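Local structure of high choriolytic enzyme 1 (Oryzias latipes, 3VTG) at residues L101-A104 with Q108-Q111; N141-P146 with N194-C199. The protein is a zinc metalloprotease of the astacin family that helps break down the egg envelope at hatching, letting the young fish swim free. One frame throughout, in Å; residues are numbered along the deposited sequence.

Contact 1 (L101-A104 with Q108-Q111); sequences LNHA and QHEQ. With ZN (zinc ion), chain B.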
ATOM      1  N   LEU A 101       2.372   4.220  -1.260  1.00  7.65           N
ATOM      2  CA  LEU A 101       3.418   3.885  -2.220  1.00  7.73           C
ATOM      3  C   LEU A 101       3.446   2.382  -2.518  1.00  7.74           C
ATOM      4  O   LEU A 101       3.709   1.972  -3.649  1.00  7.73           O
ATOM      5  CB  LEU A 101       4.780   4.389  -1.736  1.00  7.73           C
ATOM      6  CG  LEU A 101       4.947   5.914  -1.680  1.00  7.74           C
ATOM      7  CD1 LEU A 101       6.165   6.277  -0.845  1.00  7.76           C
ATOM      8  CD2 LEU A 101       5.042   6.538  -3.068  1.00  7.88           C
ATOM      9  N   ASN A 102       3.153   1.565  -1.505  1.00  7.83           N
ATOM     10  CA  ASN A 102       3.015   0.121  -1.703  1.00  8.05           C
ATOM     11  C   ASN A 102       1.858  -0.262  -2.629  1.00  7.81           C
ATOM     12  O   ASN A 102       1.994  -1.198  -3.423  1.00  7.81           O
ATOM     13  CB  ASN A 102       2.923  -0.616  -0.368  1.00  8.62           C
ATOM     14  CG  ASN A 102       4.280  -1.034   0.149  1.00  9.18           C
ATOM     15  OD1 ASN A 102       4.884  -1.985  -0.357  1.00  9.90           O
ATOM     16  ND2 ASN A 102       4.777  -0.318   1.157  1.00  9.46           N
ATOM     17  N   HIS A 103       0.738   0.460  -2.544  1.00  7.63           N
ATOM     18  CA  HIS A 103      -0.345   0.288  -3.520  1.00  7.51           C
ATOM     19  C   HIS A 103       0.165   0.563  -4.911  1.00  7.44           C
ATOM     20  O   HIS A 103      -0.085  -0.217  -5.835  1.00  7.49           O
ATOM     21  CB  HIS A 103      -1.522   1.217  -3.240  1.00  7.45           C
ATOM     22  CG  HIS A 103      -2.435   0.766  -2.121  1.00  7.37           C
ATOM     23  ND1 HIS A 103      -2.878  -0.503  -1.992  1.00  7.36           N
ATOM     24  CD2 HIS A 103      -3.034   1.493  -1.096  1.00  7.37           C
ATOM     25  CE1 HIS A 103      -3.698  -0.584  -0.926  1.00  7.41           C
ATOM     26  NE2 HIS A 103      -3.792   0.638  -0.379  1.00  7.25           N
ATOM     27  N   ALA A 104       0.889   1.675  -5.075  1.00  7.41           N
ATOM     28  CA  ALA A 104       1.451   2.055  -6.375  1.00  7.42           C
ATOM     29  C   ALA A 104       2.398   0.987  -6.924  1.00  7.47           C
ATOM     30  O   ALA A 104       2.507   0.816  -8.140  1.00  7.49           O
ATOM     31  CB  ALA A 104       2.152   3.405  -6.287  1.00  7.50           C
ATOM     32  N   GLN A 108      -1.997  -5.012  -2.423  1.00  8.65           N
ATOM     33  CA  GLN A 108      -3.360  -4.804  -1.944  1.00  8.85           C
ATOM     34  C   GLN A 108      -3.442  -4.993  -0.435  1.00  8.59           C
ATOM     35  O   GLN A 108      -2.477  -5.426   0.197  1.00  8.56           O
ATOM     36  CB  GLN A 108      -4.315  -5.752  -2.671  1.00  9.38           C
ATOM     37  CG  GLN A 108      -4.226  -5.621  -4.184  1.00 10.25           C
ATOM     38  CD  GLN A 108      -5.004  -6.682  -4.922  1.00 10.58           C
ATOM     39  OE1 GLN A 108      -4.447  -7.695  -5.344  1.00 11.38           O
ATOM     40  NE2 GLN A 108      -6.300  -6.457  -5.083  1.00 11.13           N
ATOM     41  N   HIS A 109      -4.590  -4.654   0.145  1.00  8.31           N
ATOM     42  CA  HIS A 109      -4.785  -4.798   1.587  1.00  8.10           C
ATOM     43  C   HIS A 109      -4.684  -6.227   2.027  1.00  8.08           C
ATOM     44  O   HIS A 109      -5.211  -7.130   1.368  1.00  8.06           O
ATOM     45  CB  HIS A 109      -6.113  -4.191   2.019  1.00  8.02           C
ATOM     46  CG  HIS A 109      -6.199  -2.704   1.790  1.00  7.95           C
ATOM     47  ND1 HIS A 109      -7.256  -2.121   1.201  1.00  7.98           N
ATOM     48  CD2 HIS A 109      -5.295  -1.685   2.074  1.00  7.94           C
ATOM     49  CE1 HIS A 109      -7.046  -0.796   1.118  1.00  7.88           C
ATOM     50  NE2 HIS A 109      -5.846  -0.531   1.658  1.00  7.92           N
ATOM     51  N   GLU A 110      -3.996  -6.436   3.148  1.00  8.04           N
ATOM     52  CA  GLU A 110      -3.722  -7.775   3.664  1.00  8.05           C
ATOM     53  C   GLU A 110      -4.985  -8.611   3.879  1.00  7.99           C
ATOM     54  O   GLU A 110      -5.002  -9.802   3.553  1.00  7.88           O
ATOM     55  CB  GLU A 110      -2.897  -7.696   4.955  1.00  8.23           C
ATOM     56  CG  GLU A 110      -2.254  -9.009   5.379  1.00  8.46           C
ATOM     57  CD  GLU A 110      -1.093  -9.430   4.493  1.00  8.68           C
ATOM     58  OE1 GLU A 110      -0.806  -8.747   3.482  1.00  9.35           O
ATOM     59  OE2 GLU A 110      -0.468 -10.460   4.810  1.00  8.61           O
ATOM     60  N   GLN A 111      -6.036  -7.984   4.413  1.00  7.95           N
ATOM     61  CA  GLN A 111      -7.267  -8.702   4.743  1.00  8.08           C
ATOM     62  C   GLN A 111      -8.027  -9.208   3.513  1.00  8.30           C
ATOM     63  O   GLN A 111      -8.995  -9.950   3.652  1.00  8.45           O
ATOM     64  CB  GLN A 111      -8.184  -7.866   5.651  1.00  7.94           C
ATOM     65  CG  GLN A 111      -8.982  -6.766   4.959  1.00  7.86           C
ATOM     66  CD  GLN A 111      -8.196  -5.485   4.749  1.00  7.75           C
ATOM     67  OE1 GLN A 111      -7.096  -5.313   5.281  1.00  7.72           O
ATOM     68  NE2 GLN A 111      -8.764  -4.573   3.968  1.00  7.76           N
TER
HETATM   69 ZN    ZN B 301      -4.827   1.213   1.373  1.00  8.28          ZN
HETATM   70  O   HOH W   1      -5.106   3.203   0.673  1.00 11.15           O
HETATM   71  O   HOH W   2      -6.075   2.106   3.093  1.00 14.04           O
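The catalytic zinc site of this astacin-family protease is where H103, on helix 94-105, meets H109, just past the turn that ends the helix. H103 is the second histidine of the HExxH sequence and H109 is the third protein ligand. Both reach the metal through NE2: H103 NE2 lies 2.1 Å from the zinc ion, and H109 NE2 lies 2.0 Å from the zinc ion. H99 supplies the remaining protein ligand, and two waters complete the set. The two rings stand almost upright to each other, planes at 80°, as an offset edge-to-face pair. The edge of H103 carrying CE1 and NE2 is turned to the face of H109, and H103 CE1 lies 3.6 Å from H109 CD2. The two NE2 atoms come within 3.1 Å because both coordinate the same zinc; they are not hydrogen-bonded. At the other ring nitrogen, beside Q108 CA, H103 ND1 is hydrogen-bonded to the carbonyl O of F107, in the turn between the two segments. That second-shell bond helps fix the ring's rotation and, with ND1 as the donor, leaves NE2 to coordinate zinc; it would probably also make the imidazole a somewhat stronger electron donor to the metal.

Contact 2 (N141-P146 with N194-C199); sequences NNLNTP and NVLYNC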
ATOM      1  N   ASN A 141      -1.735 -12.581  -5.750  1.00 10.25           N
ATOM      2  CA  ASN A 141      -0.462 -13.273  -5.887  1.00  9.98           C
ATOM      3  C   ASN A 141       0.297 -13.085  -4.583  1.00  9.73           C
ATOM      4  O   ASN A 141       0.847 -12.014  -4.320  1.00  9.53           O
ATOM      5  CB  ASN A 141       0.337 -12.744  -7.083  1.00 10.17           C
ATOM      6  CG  ASN A 141       1.716 -13.374  -7.197  1.00 10.29           C
ATOM      7  OD1 ASN A 141       2.091 -14.258  -6.419  1.00 10.31           O
ATOM      8  ND2 ASN A 141       2.483 -12.918  -8.178  1.00 10.57           N
ATOM      9  N   ASN A 142       0.316 -14.136  -3.774  1.00  9.56           N
ATOM     10  CA  ASN A 142       0.863 -14.068  -2.424  1.00  9.42           C
ATOM     11  C   ASN A 142       2.382 -14.227  -2.350  1.00  9.22           C
ATOM     12  O   ASN A 142       2.971 -14.118  -1.272  1.00  9.05           O
ATOM     13  CB  ASN A 142       0.141 -15.073  -1.521  1.00  9.59           C
ATOM     14  CG  ASN A 142      -1.347 -14.788  -1.423  1.00  9.65           C
ATOM     15  OD1 ASN A 142      -1.765 -13.631  -1.406  1.00  9.86           O
ATOM     16  ND2 ASN A 142      -2.154 -15.840  -1.364  1.00  9.81           N
ATOM     17  N   LEU A 143       3.000 -14.482  -3.505  1.00  9.15           N
ATOM     18  CA  LEU A 143       4.460 -14.475  -3.663  1.00  9.21           C
ATOM     19  C   LEU A 143       5.185 -15.434  -2.711  1.00  9.21           C
ATOM     20  O   LEU A 143       6.315 -15.171  -2.291  1.00  9.22           O
ATOM     21  CB  LEU A 143       5.003 -13.037  -3.534  1.00  9.47           C
ATOM     22  CG  LEU A 143       4.491 -12.003  -4.545  1.00  9.58           C
ATOM     23  CD1 LEU A 143       4.796 -10.590  -4.072  1.00  9.92           C
ATOM     24  CD2 LEU A 143       5.081 -12.237  -5.928  1.00  9.80           C
ATOM     25  N   ASN A 144       4.525 -16.549  -2.395  1.00  9.21           N
ATOM     26  CA  ASN A 144       5.023 -17.546  -1.436  1.00  9.28           C
ATOM     27  C   ASN A 144       5.273 -16.996  -0.030  1.00  9.08           C
ATOM     28  O   ASN A 144       6.040 -17.569   0.748  1.00  9.32           O
ATOM     29  CB  ASN A 144       6.265 -18.275  -1.981  1.00  9.69           C
ATOM     30  CG  ASN A 144       5.918 -19.316  -3.031  1.00 10.06           C
ATOM     31  OD1 ASN A 144       4.775 -19.763  -3.126  1.00 10.59           O
ATOM     32  ND2 ASN A 144       6.911 -19.718  -3.816  1.00 10.47           N
ATOM     33  N   THR A 145       4.612 -15.885   0.287  1.00  8.82           N
ATOM     34  CA  THR A 145       4.684 -15.286   1.615  1.00  8.58           C
ATOM     35  C   THR A 145       3.394 -15.592   2.379  1.00  8.41           C
ATOM     36  O   THR A 145       2.347 -15.803   1.761  1.00  8.30           O
ATOM     37  CB  THR A 145       4.931 -13.760   1.553  1.00  8.51           C
ATOM     38  OG1 THR A 145       3.746 -13.081   1.110  1.00  8.39           O
ATOM     39  CG2 THR A 145       6.104 -13.436   0.627  1.00  8.64           C
ATOM     40  N   PRO A 146       3.461 -15.631   3.723  1.00  8.29           N
ATOM     41  CA  PRO A 146       2.287 -15.961   4.515  1.00  8.30           C
ATOM     42  C   PRO A 146       1.460 -14.724   4.846  1.00  8.22           C
ATOM     43  O   PRO A 146       1.912 -13.593   4.639  1.00  8.25           O
ATOM     44  CB  PRO A 146       2.898 -16.524   5.796  1.00  8.30           C
ATOM     45  CG  PRO A 146       4.152 -15.733   5.966  1.00  8.31           C
ATOM     46  CD  PRO A 146       4.626 -15.355   4.583  1.00  8.30           C
ATOM     47  N   ASN A 194      10.685  -7.249  -2.820  1.00  9.38           N
ATOM     48  CA  ASN A 194      11.889  -7.854  -3.381  1.00  9.80           C
ATOM     49  C   ASN A 194      11.613  -9.059  -4.277  1.00  9.85           C
ATOM     50  O   ASN A 194      12.297  -9.254  -5.279  1.00 10.08           O
ATOM     51  CB  ASN A 194      12.889  -8.202  -2.275  1.00 10.19           C
ATOM     52  CG  ASN A 194      13.522  -6.968  -1.651  1.00 10.49           C
ATOM     53  OD1 ASN A 194      13.913  -6.980  -0.486  1.00 11.17           O
ATOM     54  ND2 ASN A 194      13.627  -5.899  -2.425  1.00 10.74           N
ATOM     55  N   VAL A 195      10.608  -9.856  -3.923  1.00  9.88           N
ATOM     56  CA  VAL A 195      10.218 -11.000  -4.747  1.00  9.95           C
ATOM     57  C   VAL A 195       9.518 -10.536  -6.030  1.00 10.03           C
ATOM     58  O   VAL A 195       9.879 -10.964  -7.127  1.00 10.16           O
ATOM     59  CB  VAL A 195       9.350 -12.016  -3.967  1.00  9.85           C
ATOM     60  CG1 VAL A 195       8.859 -13.126  -4.886  1.00  9.80           C
ATOM     61  CG2 VAL A 195      10.135 -12.618  -2.809  1.00  9.87           C
ATOM     62  N   LEU A 196       8.537  -9.642  -5.894  1.00 10.02           N
ATOM     63  CA  LEU A 196       7.778  -9.150  -7.044  1.00 10.22           C
ATOM     64  C   LEU A 196       8.670  -8.459  -8.079  1.00 10.29           C
ATOM     65  O   LEU A 196       8.528  -8.685  -9.284  1.00 10.46           O
ATOM     66  CB  LEU A 196       6.651  -8.212  -6.591  1.00 10.28           C
ATOM     67  CG  LEU A 196       5.717  -7.653  -7.671  1.00 10.45           C
ATOM     68  CD1 LEU A 196       4.935  -8.755  -8.372  1.00 10.63           C
ATOM     69  CD2 LEU A 196       4.765  -6.626  -7.079  1.00 10.52           C
ATOM     70  N   TYR A 197       9.590  -7.629  -7.597  1.00 10.34           N
ATOM     71  CA  TYR A 197      10.468  -6.866  -8.476  1.00 10.62           C
ATOM     72  C   TYR A 197      11.838  -7.509  -8.677  1.00 11.32           C
ATOM     73  O   TYR A 197      12.724  -6.902  -9.269  1.00 11.65           O
ATOM     74  CB  TYR A 197      10.570  -5.414  -7.995  1.00 10.19           C
ATOM     75  CG  TYR A 197       9.307  -4.648  -8.300  1.00  9.73           C
ATOM     76  CD1 TYR A 197       9.102  -4.096  -9.562  1.00  9.55           C
ATOM     77  CD2 TYR A 197       8.300  -4.508  -7.345  1.00  9.58           C
ATOM     78  CE1 TYR A 197       7.938  -3.413  -9.864  1.00  9.45           C
ATOM     79  CE2 TYR A 197       7.130  -3.821  -7.638  1.00  9.36           C
ATOM     80  CZ  TYR A 197       6.958  -3.276  -8.900  1.00  9.39           C
ATOM     81  OH  TYR A 197       5.808  -2.589  -9.224  1.00  9.26           O
ATOM     82  N   ASN A 198      11.993  -8.745  -8.203  1.00 12.10           N
ATOM     83  CA  ASN A 198      13.230  -9.523  -8.369  1.00 12.84           C
ATOM     84  C   ASN A 198      14.486  -8.739  -7.976  1.00 12.93           C
ATOM     85  O   ASN A 198      15.476  -8.703  -8.714  1.00 12.89           O
ATOM     86  CB  ASN A 198      13.336 -10.081  -9.799  1.00 13.64           C
ATOM     87  CG  ASN A 198      14.352 -11.204  -9.919  1.00 14.43           C
ATOM     88  OD1 ASN A 198      14.528 -12.003  -8.999  1.00 15.48           O
ATOM     89  ND2 ASN A 198      15.026 -11.271 -11.064  1.00 15.12           N
ATOM     90  N   CYS A 199      14.437  -8.108  -6.805  1.00 13.03           N
ATOM     91  CA  CYS A 199      15.561  -7.319  -6.311  1.00 13.60           C
ATOM     92  C   CYS A 199      16.670  -8.221  -5.795  1.00 14.97           C
ATOM     93  O   CYS A 199      16.427  -9.120  -4.984  1.00 15.51           O
ATOM     94  CB  CYS A 199      15.119  -6.372  -5.198  1.00 12.57           C
ATOM     95  SG  CYS A 199      13.796  -5.217  -5.624  1.00 11.47           S
TER
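L143 reaches from a tight turn on the surface toward the last turn of helix 187-196, and its apolar contacts with V195 and L196 make the whole join. Each methyl of the leucine has its own partner. CD2 lies beside V195, with L143 CD2 4.0 Å from V195 CG1, and the two side chains run past each other in opposite senses. CD1 meets the base of the next residue, L143 CD1 to L196 CB being 3.9 Å. V195 holds CG1 anti to its backbone N (chi1 175°), which brings that methyl up to both CB and CD2 of L143.

Polar bonds shape each side separately. N142 to T145 is a type I' beta turn in which N142 O accepts twice, from T145 N and from T145 OG1, the hydroxyl lying 2.7 Å from N142 O. Overlapping its start, N141 makes an Asx turn: L143 N donates to N141 OD1 over 3.1 Å, approaching from above the carbonyl plane rather than within it. On the other side of the contact the helix closes in a Schellman motif, with C199 N bonded to N194 O at 2.9 Å and N198 N more weakly to V195 O; N198, with positive phi, is the C-prime residue.

The contact thus joins the long loop between strands 120-122 and 169-171 to the C-terminal helix. R192, one turn back on that helix, touches L143 and bonds T145 OG1, while W188 packs on T145 and P146. Beyond the helix, the C199-C50 disulfide ties the chain end next to strand 51-55.

Contact 1 supplies two of the three histidine ligands of the zinc site near the centre of the chain; contact 2 is a surface contact about 14 Å from that centre. The centres of the two contacts are 13 Å apart, and the side chain of L196 is about 11 Å from that of the zinc ligand H103, so contact 2 plays no direct part in metal binding. The two are nevertheless neighbours: E110, next to the ligand H109, comes up to the residue that follows the turn, E110 OE2 being 3.9 Å from P146 O. R192 of helix 187-196, already met at T145, also makes a salt bridge with E110. F107, between the segments of contact 1, also touches L196.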